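Local structure of Q protein (Phage 21, 6P1C) at residues A[31-36]-A[62-67]. The protein probably binds DNA and regulates transcription as a phage antitermination protein of the Q type 1 family. Residues are numbered along the deposited sequence; the frame is centred on the assembly and turned at random.
Sequences RLEKRM and DGMLIS
L32 and M36 meet M64 in a worked example of apolar side chains joining a loop to a helix, for no hydrogen bond links 31-36 to 62-67. M36 and M64 are methionines present as selenomethionine, with SE in place of sulfur. M64 reaches across from helix 60-74: its CG lies anti to the backbone N (chi1 -177°), and bends at the next two torsions bring the selenium and the terminal methyl over to the loop 31-36. The nearest partners of these two atoms differ. The methyl CE of M64 meets CD1 of L32 at 3.7 Å, whereas SE of M64 lies 3.7 Å from CE of M36. M64 crosses both side chains at about a right angle. The outer half of M36 (CG, SE and CE), also bent at chi2 and chi3, gathers round SE of M64, its own selenium 3.9 Å away, while L32 meets M64 mainly through CD1 and CE. The carboxylate of E33 passes more loosely by the same methyl, with OE2 of E33 4.3 Å from CE of M64.

One turn further along the helix, both methyls of L32 face the hydroxyl of S67, with CD2 of L32 3.6 Å and CD1 3.7 Å from OG. This buried hydroxyl, though it faces methyls, is well provided for: OG of S67 donates to O of G63 at 2.7 Å, tilted 35° from the carbonyl plane, and the backbone N of S67 reaches the same oxygen from the opposite face. W23 NE1 of helix 10-28 is also hydrogen-bonded to OG, while I40 of helix 38-44 touches L32. The arrangement is that of an all-helical fold in which the linker between helices 10-28 and 38-44 rests L32 and M36 on M64 and S67 of helix 60-74.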
ATOM      1  N   ARG A  31      -1.638 -12.750   8.119  1.00 34.93           N
ATOM      2  CA  ARG A  31      -2.890 -13.437   7.825  1.00 36.24           C
ATOM      3  C   ARG A  31      -3.134 -13.630   6.336  1.00 34.73           C
ATOM      4  O   ARG A  31      -4.107 -14.293   5.964  1.00 36.12           O
ATOM      5  CB  ARG A  31      -4.054 -12.666   8.453  1.00 35.38           C
ATOM      6  CG  ARG A  31      -4.225 -12.931   9.944  1.00 38.36           C
ATOM      7  CD  ARG A  31      -5.266 -12.007  10.562  1.00 37.39           C
ATOM      8  NE  ARG A  31      -5.606 -12.396  11.937  1.00 40.83           N
ATOM      9  CZ  ARG A  31      -4.879 -12.099  13.016  1.00 41.77           C
ATOM     10  NH1 ARG A  31      -3.759 -11.398  12.895  1.00 39.50           N
ATOM     11  NH2 ARG A  31      -5.272 -12.504  14.228  1.00 45.28           N
ATOM     12  N   LEU A  32      -2.297 -13.069   5.472  1.00 32.23           N
ATOM     13  CA  LEU A  32      -2.422 -13.276   4.035  1.00 31.11           C
ATOM     14  C   LEU A  32      -1.475 -14.391   3.616  1.00 33.52           C
ATOM     15  O   LEU A  32      -0.261 -14.271   3.785  1.00 33.62           O
ATOM     16  CB  LEU A  32      -2.105 -12.001   3.256  1.00 27.39           C
ATOM     17  CG  LEU A  32      -2.229 -12.118   1.736  1.00 26.31           C
ATOM     18  CD1 LEU A  32      -3.652 -12.466   1.327  1.00 26.84           C
ATOM     19  CD2 LEU A  32      -1.788 -10.814   1.066  1.00 23.15           C
ATOM     20  N   GLU A  33      -2.022 -15.469   3.067  1.00 36.97           N
ATOM     21  CA  GLU A  33      -1.178 -16.583   2.662  1.00 40.33           C
ATOM     22  C   GLU A  33      -0.281 -16.149   1.515  1.00 37.63           C
ATOM     23  O   GLU A  33      -0.670 -15.334   0.674  1.00 34.59           O
ATOM     24  CB  GLU A  33      -2.033 -17.782   2.260  1.00 42.93           C
ATOM     25  CG  GLU A  33      -3.100 -17.481   1.237  1.00 40.86           C
ATOM     26  CD  GLU A  33      -4.113 -18.593   1.159  1.00 45.43           C
ATOM     27  OE1 GLU A  33      -3.730 -19.719   0.759  1.00 47.43           O
ATOM     28  OE2 GLU A  33      -5.283 -18.351   1.555  1.00 46.03           O
ATOM     29  N   LYS A  34       0.936 -16.704   1.485  1.00 41.52           N
ATOM     30  CA  LYS A  34       1.983 -16.156   0.625  1.00 39.74           C
ATOM     31  C   LYS A  34       1.671 -16.338  -0.853  1.00 38.99           C
ATOM     32  O   LYS A  34       2.047 -15.493  -1.678  1.00 36.34           O
ATOM     33  CB  LYS A  34       3.326 -16.807   0.963  1.00 43.87           C
ATOM     34  CG  LYS A  34       3.706 -16.708   2.428  1.00 45.19           C
ATOM     35  CD  LYS A  34       5.111 -17.234   2.688  1.00 48.57           C
ATOM     36  CE  LYS A  34       5.461 -17.127   4.168  1.00 49.98           C
ATOM     37  NZ  LYS A  34       6.869 -17.543   4.444  1.00 55.51           N
ATOM     38  N   ARG A  35       0.969 -17.410  -1.211  1.00 38.25           N
ATOM     39  CA  ARG A  35       0.742 -17.690  -2.622  1.00 38.05           C
ATOM     40  C   ARG A  35      -0.180 -16.676  -3.290  1.00 34.49           C
ATOM     41  O   ARG A  35      -0.196 -16.600  -4.522  1.00 33.74           O
ATOM     42  CB  ARG A  35       0.169 -19.103  -2.783  1.00 41.96           C
ATOM     43  CG  ARG A  35       0.111 -19.584  -4.222  1.00 42.62           C
ATOM     44  CD  ARG A  35      -0.289 -21.045  -4.304  1.00 47.16           C
ATOM     45  NE  ARG A  35      -1.606 -21.269  -3.729  1.00 47.90           N
ATOM     46  CZ  ARG A  35      -2.198 -22.451  -3.665  1.00 51.95           C
ATOM     47  NH1 ARG A  35      -1.583 -23.515  -4.151  1.00 55.62           N
ATOM     48  NH2 ARG A  35      -3.401 -22.556  -3.131  1.00 52.63           N
HETATM   49  N   MSE A  36      -0.950 -15.911  -2.522  1.00 45.15           N
HETATM   50  CA  MSE A  36      -1.914 -14.990  -3.106  1.00 42.34           C
HETATM   51  C   MSE A  36      -1.218 -13.853  -3.862  1.00 40.36           C
HETATM   52  O   MSE A  36      -1.729 -13.364  -4.860  1.00 39.36           O
HETATM   53  CB  MSE A  36      -2.825 -14.400  -2.026  1.00 41.83           C
HETATM   54  CG  MSE A  36      -3.918 -15.317  -1.524  1.00 47.70           C
HETATM   55 SE   MSE A  36      -5.221 -15.797  -2.912  0.80 49.27          SE
HETATM   56  CE  MSE A  36      -5.598 -14.034  -3.596  1.00 45.95           C
ATOM     57  N   ASP A  62     -12.694  -9.346   4.289  1.00 25.22           N
ATOM     58  CA  ASP A  62     -12.301  -8.037   3.784  1.00 24.05           C
ATOM     59  C   ASP A  62     -10.818  -8.007   3.455  1.00 22.21           C
ATOM     60  O   ASP A  62     -10.395  -7.381   2.477  1.00 20.69           O
ATOM     61  CB  ASP A  62     -12.649  -6.963   4.814  1.00 24.03           C
ATOM     62  CG  ASP A  62     -14.148  -6.849   5.060  1.00 28.91           C
ATOM     63  OD1 ASP A  62     -14.927  -7.421   4.260  1.00 28.15           O
ATOM     64  OD2 ASP A  62     -14.537  -6.192   6.063  1.00 29.11           O
ATOM     65  N   GLY A  63     -10.003  -8.665   4.271  1.00 25.42           N
ATOM     66  CA  GLY A  63      -8.581  -8.675   4.001  1.00 21.79           C
ATOM     67  C   GLY A  63      -8.258  -9.346   2.686  1.00 20.21           C
ATOM     68  O   GLY A  63      -7.428  -8.858   1.912  1.00 18.53           O
HETATM   69  N   MSE A  64      -8.915 -10.465   2.405  1.00 20.17           N
HETATM   70  CA  MSE A  64      -8.689 -11.174   1.158  1.00 19.32           C
HETATM   71  C   MSE A  64      -9.162 -10.331  -0.027  1.00 19.95           C
HETATM   72  O   MSE A  64      -8.484 -10.261  -1.033  1.00 14.35           O
HETATM   73  CB  MSE A  64      -9.406 -12.519   1.180  1.00 22.92           C
HETATM   74  CG  MSE A  64      -9.159 -13.354  -0.074  1.00 24.60           C
HETATM   75 SE   MSE A  64      -7.240 -13.760  -0.322  0.46 25.12          SE
HETATM   76  CE  MSE A  64      -6.830 -14.368   1.346  1.00 18.29           C
ATOM     77  N   LEU A  65     -10.345  -9.724   0.098  1.00 17.42           N
ATOM     78  CA  LEU A  65     -10.874  -8.896  -0.982  1.00 16.77           C
ATOM     79  C   LEU A  65      -9.925  -7.747  -1.297  1.00 16.36           C
ATOM     80  O   LEU A  65      -9.573  -7.515  -2.461  1.00 14.06           O
ATOM     81  CB  LEU A  65     -12.255  -8.366  -0.594  1.00 18.79           C
ATOM     82  CG  LEU A  65     -13.005  -7.546  -1.645  1.00 18.46           C
ATOM     83  CD1 LEU A  65     -14.500  -7.538  -1.348  1.00 23.91           C
ATOM     84  CD2 LEU A  65     -12.507  -6.132  -1.726  1.00 20.57           C
ATOM     85  N   ILE A  66      -9.480  -7.028  -0.262  1.00 15.52           N
ATOM     86  CA  ILE A  66      -8.597  -5.886  -0.473  1.00 13.93           C
ATOM     87  C   ILE A  66      -7.262  -6.345  -1.044  1.00 16.28           C
ATOM     88  O   ILE A  66      -6.693  -5.684  -1.919  1.00 11.85           O
ATOM     89  CB  ILE A  66      -8.418  -5.100   0.841  1.00 14.29           C
ATOM     90  CG1 ILE A  66      -9.776  -4.569   1.328  1.00 17.82           C
ATOM     91  CG2 ILE A  66      -7.424  -3.981   0.669  1.00 14.21           C
ATOM     92  CD1 ILE A  66      -9.766  -4.084   2.789  1.00 17.71           C
ATOM     93  N   SER A  67      -6.742  -7.485  -0.566  1.00 15.33           N
ATOM     94  CA  SER A  67      -5.480  -8.006  -1.080  1.00 13.64           C
ATOM     95  C   SER A  67      -5.590  -8.316  -2.563  1.00 13.13           C
ATOM     96  O   SER A  67      -4.701  -7.968  -3.346  1.00 12.91           O
ATOM     97  CB  SER A  67      -5.069  -9.265  -0.325  1.00 14.31           C
ATOM     98  OG  SER A  67      -4.877  -9.006   1.031  1.00 13.46           O
TER